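Local coordinates for protein-glutamine gamma-glutamyltransferase 2 (Pagrus major, PDB 1G0D), which probably catalyses calcium-dependent cross-linking of peptide-bound glutamine to lysine side chains or other primary amines, releasing ammonia, at residues Gly369-Val373 and Ala374-Glu378; Thr281-Cys285 and Leu286-Thr290. All blocks are in the same frame, centred on the assembly; numbering follows the deposited sequence.

Contact 1: residues Gly369-Val373 and Ala374-Glu378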
ATOM      1  N   GLY A 369       4.482  -9.199  -9.571  1.00 17.15           N
ATOM      2  CA  GLY A 369       4.625 -10.133  -8.478  1.00 12.93           C
ATOM      3  C   GLY A 369       3.545 -11.180  -8.330  1.00 12.57           C
ATOM      4  O   GLY A 369       2.602 -11.189  -9.092  1.00 14.46           O
ATOM      5  N   PRO A 370       3.625 -12.039  -7.302  1.00 11.63           N
ATOM      6  CA  PRO A 370       4.651 -12.052  -6.254  1.00 10.98           C
ATOM      7  C   PRO A 370       6.065 -12.383  -6.667  1.00 13.29           C
ATOM      8  O   PRO A 370       6.330 -13.453  -7.202  1.00 18.44           O
ATOM      9  CB  PRO A 370       4.111 -13.061  -5.252  1.00  7.41           C
ATOM     10  CG  PRO A 370       3.336 -13.941  -6.042  1.00  9.77           C
ATOM     11  CD  PRO A 370       2.671 -13.127  -7.106  1.00 11.27           C
ATOM     12  N   CYS A 371       6.978 -11.456  -6.377  1.00 15.53           N
ATOM     13  CA  CYS A 371       8.398 -11.605  -6.698  1.00 14.34           C
ATOM     14  C   CYS A 371       9.290 -11.597  -5.447  1.00 13.10           C
ATOM     15  O   CYS A 371       9.273 -10.660  -4.668  1.00 14.29           O
ATOM     16  CB  CYS A 371       8.859 -10.464  -7.637  1.00  7.81           C
ATOM     17  SG  CYS A 371      10.625 -10.563  -7.982  1.00 17.46           S
ATOM     18  N   PRO A 372      10.111 -12.638  -5.262  1.00 13.10           N
ATOM     19  CA  PRO A 372      10.975 -12.657  -4.091  1.00  9.48           C
ATOM     20  C   PRO A 372      11.832 -11.424  -3.982  1.00 10.16           C
ATOM     21  O   PRO A 372      12.565 -11.117  -4.901  1.00 16.83           O
ATOM     22  CB  PRO A 372      11.838 -13.885  -4.325  1.00  9.00           C
ATOM     23  CG  PRO A 372      10.957 -14.800  -5.132  1.00  6.36           C
ATOM     24  CD  PRO A 372      10.302 -13.848  -6.085  1.00 13.75           C
ATOM     25  N   VAL A 373      11.754 -10.707  -2.877  1.00  9.11           N
ATOM     26  CA  VAL A 373      12.636  -9.561  -2.701  1.00 12.71           C
ATOM     27  C   VAL A 373      14.116 -10.051  -2.736  1.00 17.60           C
ATOM     28  O   VAL A 373      15.038  -9.284  -3.023  1.00 22.02           O
ATOM     29  CB  VAL A 373      12.404  -8.898  -1.350  1.00 10.73           C
ATOM     30  CG1 VAL A 373      13.390  -7.785  -1.146  1.00 10.13           C
ATOM     31  CG2 VAL A 373      11.004  -8.406  -1.264  1.00  5.66           C
ATOM     32  N   ALA A 374      14.337 -11.334  -2.440  1.00 21.79           N
ATOM     33  CA  ALA A 374      15.689 -11.916  -2.439  1.00 21.69           C
ATOM     34  C   ALA A 374      16.226 -12.105  -3.838  1.00 22.68           C
ATOM     35  O   ALA A 374      17.441 -12.062  -4.031  1.00 25.03           O
ATOM     36  CB  ALA A 374      15.695 -13.254  -1.728  1.00 20.78           C
ATOM     37  N   ALA A 375      15.324 -12.340  -4.799  1.00 21.89           N
ATOM     38  CA  ALA A 375      15.699 -12.525  -6.198  1.00 17.03           C
ATOM     39  C   ALA A 375      16.141 -11.171  -6.690  1.00 19.68           C
ATOM     40  O   ALA A 375      16.986 -11.066  -7.562  1.00 25.71           O
ATOM     41  CB  ALA A 375      14.527 -13.008  -7.017  1.00 16.23           C
ATOM     42  N   ILE A 376      15.571 -10.119  -6.132  1.00 20.24           N
ATOM     43  CA  ILE A 376      15.989  -8.779  -6.535  1.00 20.71           C
ATOM     44  C   ILE A 376      17.396  -8.528  -5.974  1.00 21.71           C
ATOM     45  O   ILE A 376      18.334  -8.205  -6.717  1.00 22.48           O
ATOM     46  CB  ILE A 376      15.006  -7.680  -6.010  1.00 18.72           C
ATOM     47  CG1 ILE A 376      13.582  -7.939  -6.541  1.00 13.35           C
ATOM     48  CG2 ILE A 376      15.495  -6.307  -6.423  1.00 11.18           C
ATOM     49  CD1 ILE A 376      13.509  -8.043  -8.028  1.00 20.77           C
ATOM     50  N   LYS A 377      17.550  -8.705  -4.668  1.00 19.83           N
ATOM     51  CA  LYS A 377      18.844  -8.483  -4.025  1.00 15.16           C
ATOM     52  C   LYS A 377      19.984  -9.200  -4.715  1.00 16.01           C
ATOM     53  O   LYS A 377      21.042  -8.615  -4.932  1.00 18.97           O
ATOM     54  CB  LYS A 377      18.795  -8.954  -2.577  1.00 15.79           C
ATOM     55  CG  LYS A 377      19.477  -8.056  -1.574  1.00  8.83           C
ATOM     56  CD  LYS A 377      20.955  -8.102  -1.736  1.00 10.94           C
ATOM     57  CE  LYS A 377      21.645  -7.186  -0.725  1.00 12.13           C
ATOM     58  NZ  LYS A 377      21.270  -7.542   0.669  1.00 17.14           N
ATOM     59  N   GLU A 378      19.768 -10.460  -5.066  1.00 13.50           N
ATOM     60  CA  GLU A 378      20.818 -11.259  -5.687  1.00 15.58           C
ATOM     61  C   GLU A 378      20.862 -11.225  -7.208  1.00 17.59           C
ATOM     62  O   GLU A 378      21.757 -11.812  -7.827  1.00 16.49           O
ATOM     63  CB  GLU A 378      20.712 -12.702  -5.190  1.00 15.19           C
ATOM     64  CG  GLU A 378      21.099 -12.915  -3.707  1.00 16.76           C
ATOM     65  CD  GLU A 378      22.339 -12.120  -3.260  1.00 22.37           C
ATOM     66  OE1 GLU A 378      22.268 -11.472  -2.195  1.00 25.30           O
ATOM     67  OE2 GLU A 378      23.389 -12.136  -3.949  1.00 26.99           O
TER
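This is a local strand-to-helix turn, in which Pro372 and Val373 meet Ala375, Ile376 and Lys377. It lies where edge strand 368-372 of a four-stranded antiparallel sheet passes directly, with no intervening loop, into the short helix 373-378. The axes of the short segments 369-372 and 374-378 make an angle of 51°. Pro372 holds the N-cap position. Its side chain has no polar acceptor, and its carbonyl faces the first turn. Pro372 O receives Ala375 N at 3.0 Å, with the donor well above the carbonyl plane. Ile376 N also reaches Pro372 O, but only weakly. The first straight bond of the helix follows, from Lys377 N to Val373 O at 3.1 Å, with an N-H...O angle of 171°. This is the usual i to i+4 helical bond. The strand just before the cap closes the sheet whose other strands carry the active-site residues His332 and Asp355, within the transglutaminase core. Two apolar touches brace the turn. The ring carbon Pro372 CB lies 3.9 Å from the methyl Ala375 CB. One residue earlier in the strand, Cys371 SG meets the terminal methyl Ile376 CD1 at 3.8 Å. Ile376 CG1 sits beside its own backbone N (chi1 -59°), which turns this branch back toward the strand and past Pro372 O. Ile376 also packs on Val390, Phe391 and Val394 of helix 387-395, and its side chain comes about 5 Å from that of Asn395, a calcium ligand by similarity. Lys377 leads away from the turn. Its NZ bonds to Leu438 O, and it makes a cation-pi contact with Tyr442.

Contact 2: residues Thr281-Cys285 and Leu286-Thr290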
ATOM      1  N   THR A 281      -4.725  -3.751   3.102  1.00 12.55           N
ATOM      2  CA  THR A 281      -5.928  -3.987   3.921  1.00  9.27           C
ATOM      3  C   THR A 281      -6.537  -5.351   3.679  1.00 12.65           C
ATOM      4  O   THR A 281      -6.961  -6.034   4.601  1.00 15.11           O
ATOM      5  CB  THR A 281      -7.036  -2.967   3.617  1.00  8.20           C
ATOM      6  OG1 THR A 281      -6.852  -1.794   4.415  1.00  9.76           O
ATOM      7  CG2 THR A 281      -8.368  -3.521   3.964  1.00  4.04           C
ATOM      8  N   VAL A 282      -6.594  -5.740   2.418  1.00 13.20           N
ATOM      9  CA  VAL A 282      -7.191  -7.004   2.053  1.00 14.07           C
ATOM     10  C   VAL A 282      -6.317  -8.219   2.364  1.00 14.80           C
ATOM     11  O   VAL A 282      -6.809  -9.224   2.842  1.00 20.17           O
ATOM     12  CB  VAL A 282      -7.586  -6.994   0.515  1.00 14.93           C
ATOM     13  CG1 VAL A 282      -8.107  -8.384   0.091  1.00 15.58           C
ATOM     14  CG2 VAL A 282      -8.668  -5.906   0.254  1.00 10.00           C
ATOM     15  N   LEU A 283      -5.028  -8.148   2.088  1.00 13.52           N
ATOM     16  CA  LEU A 283      -4.171  -9.289   2.353  1.00 10.14           C
ATOM     17  C   LEU A 283      -4.030  -9.441   3.898  1.00 12.69           C
ATOM     18  O   LEU A 283      -4.153 -10.541   4.456  1.00 13.75           O
ATOM     19  CB  LEU A 283      -2.836  -9.086   1.615  1.00  6.86           C
ATOM     20  CG  LEU A 283      -2.999  -9.036   0.078  1.00  7.42           C
ATOM     21  CD1 LEU A 283      -1.794  -8.388  -0.535  1.00  2.00           C
ATOM     22  CD2 LEU A 283      -3.190 -10.430  -0.505  1.00  2.00           C
ATOM     23  N   ARG A 284      -3.822  -8.334   4.602  1.00 13.18           N
ATOM     24  CA  ARG A 284      -3.759  -8.415   6.057  1.00 10.86           C
ATOM     25  C   ARG A 284      -5.065  -9.084   6.519  1.00 12.88           C
ATOM     26  O   ARG A 284      -5.035 -10.053   7.242  1.00 18.05           O
ATOM     27  CB  ARG A 284      -3.601  -7.026   6.657  1.00  2.00           C
ATOM     28  CG  ARG A 284      -2.162  -6.692   6.863  1.00  2.00           C
ATOM     29  CD  ARG A 284      -1.949  -5.454   7.699  1.00  2.00           C
ATOM     30  NE  ARG A 284      -0.575  -4.967   7.509  1.00  3.51           N
ATOM     31  CZ  ARG A 284      -0.043  -3.958   8.188  1.00  4.49           C
ATOM     32  NH1 ARG A 284      -0.773  -3.331   9.099  1.00  3.64           N
ATOM     33  NH2 ARG A 284       1.216  -3.576   7.983  1.00  2.00           N
ATOM     34  N   CYS A 285      -6.217  -8.606   6.055  1.00 17.93           N
ATOM     35  CA  CYS A 285      -7.500  -9.221   6.430  1.00 15.23           C
ATOM     36  C   CYS A 285      -7.563 -10.723   6.150  1.00 15.22           C
ATOM     37  O   CYS A 285      -8.020 -11.471   6.983  1.00 21.03           O
ATOM     38  CB  CYS A 285      -8.668  -8.556   5.702  1.00 12.20           C
ATOM     39  SG  CYS A 285     -10.306  -8.950   6.399  1.00 14.26           S
ATOM     40  N   LEU A 286      -7.121 -11.179   4.986  1.00 14.38           N
ATOM     41  CA  LEU A 286      -7.190 -12.603   4.690  1.00  9.12           C
ATOM     42  C   LEU A 286      -6.153 -13.373   5.483  1.00  9.46           C
ATOM     43  O   LEU A 286      -6.190 -14.601   5.532  1.00 10.82           O
ATOM     44  CB  LEU A 286      -7.008 -12.860   3.190  1.00  4.23           C
ATOM     45  CG  LEU A 286      -8.116 -12.247   2.329  1.00 10.08           C
ATOM     46  CD1 LEU A 286      -8.018 -12.742   0.889  1.00  7.84           C
ATOM     47  CD2 LEU A 286      -9.471 -12.607   2.877  1.00  7.26           C
ATOM     48  N   GLY A 287      -5.201 -12.670   6.081  1.00  9.94           N
ATOM     49  CA  GLY A 287      -4.212 -13.375   6.876  1.00  8.79           C
ATOM     50  C   GLY A 287      -2.798 -13.451   6.343  1.00 12.57           C
ATOM     51  O   GLY A 287      -1.935 -14.118   6.934  1.00 16.31           O
ATOM     52  N   ILE A 288      -2.512 -12.782   5.241  1.00 10.38           N
ATOM     53  CA  ILE A 288      -1.152 -12.859   4.727  1.00  8.70           C
ATOM     54  C   ILE A 288      -0.385 -11.660   5.243  1.00  9.18           C
ATOM     55  O   ILE A 288      -0.791 -10.534   5.013  1.00 13.19           O
ATOM     56  CB  ILE A 288      -1.141 -12.874   3.169  1.00  5.70           C
ATOM     57  CG1 ILE A 288      -2.001 -14.041   2.649  1.00  4.81           C
ATOM     58  CG2 ILE A 288       0.261 -13.030   2.655  1.00  2.00           C
ATOM     59  CD1 ILE A 288      -2.017 -14.201   1.117  1.00  4.99           C
ATOM     60  N   PRO A 289       0.714 -11.884   5.978  1.00  9.52           N
ATOM     61  CA  PRO A 289       1.521 -10.779   6.515  1.00 11.27           C
ATOM     62  C   PRO A 289       1.922  -9.779   5.401  1.00 15.02           C
ATOM     63  O   PRO A 289       2.542 -10.167   4.395  1.00 17.94           O
ATOM     64  CB  PRO A 289       2.720 -11.489   7.131  1.00  7.82           C
ATOM     65  CG  PRO A 289       2.258 -12.827   7.388  1.00  8.01           C
ATOM     66  CD  PRO A 289       1.259 -13.186   6.365  1.00  9.58           C
ATOM     67  N   THR A 290       1.588  -8.497   5.578  1.00 14.00           N
ATOM     68  CA  THR A 290       1.850  -7.480   4.533  1.00 10.24           C
ATOM     69  C   THR A 290       2.267  -6.077   5.036  1.00  8.72           C
ATOM     70  O   THR A 290       1.810  -5.598   6.082  1.00 12.98           O
ATOM     71  CB  THR A 290       0.549  -7.364   3.637  1.00 10.12           C
ATOM     72  OG1 THR A 290       0.231  -8.653   3.097  1.00  7.82           O
ATOM     73  CG2 THR A 290       0.698  -6.365   2.503  1.00 10.46           C
TER
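The carbonyls of Leu283 and Arg284 accept the N-H groups of Ile288 and Gly287 as the chain leaves helix 272-286. The last regular helical bond here runs from Leu286 N to Val282 O at 2.9 Å. Gly287 then turns to positive phi (110°), and two bonds close a Schellman motif. Ile288 N reaches back to Leu283 O at 2.9 Å, and Gly287 N to Arg284 O, also at 2.9 Å. A side chain at Gly287 would be jammed against the carbonyl of Leu286, which accounts for the glycine. Beyond the turn, the chain folds back alongside the helix. The Arg284 side chain stays extended from CG to NE (chi3 -163°) and meets the returning chain at Thr290. It grips one atom side-on with two nitrogens: NE lies 2.9 Å and NH2 2.8 Å from Thr290 O. The oxygen lies in the guanidinium plane, and the NH2 bond also lies in the carbonyl plane. The pair of bonds fixes the rotation of the group. NH1 has another partner, Asn157 O. A leucine in place of Arg284 would probably leave the buried carbonyl of Thr290, and that of Asn157, without these donors and let the start of the strand drift from the helix. Thr290 OG1 gives its proton to Ile288 O at 2.9 Å and also bonds to Ser337 OG. The same OG1 lies 3.4 Å from Leu283 CB, the two side chains meeting at a slant. Helix 212-223 packs against Val282, Leu283, Leu286 and Ile288, and helix 184-193 against Val282, Cys285 and Leu286. Strand 329-339 borders Leu283, Ile288 and Thr290, where strand 290-298 begins.

Contact 1 and contact 2 lie at the two outermost strands of the same four-stranded antiparallel sheet. Contact 2 leads into one, 290-298, and contact 1 leaves the other, 368-372. Their centres are 19 Å apart and they do not touch, yet both reach helix 212-223. One begins a helix and the other ends one. At 369-378 the helix start relies on backbone carbonyls and small apolar touches, with a lysine that leads away to partners on other parts of the chain. At 281-290 the helix end is sealed by a glycine turn and by a buried arginine bound to a main-chain oxygen. Contact 2 is wholly buried, whereas contact 1 is buried on its strand side and partly exposed at Ala374 and Lys377.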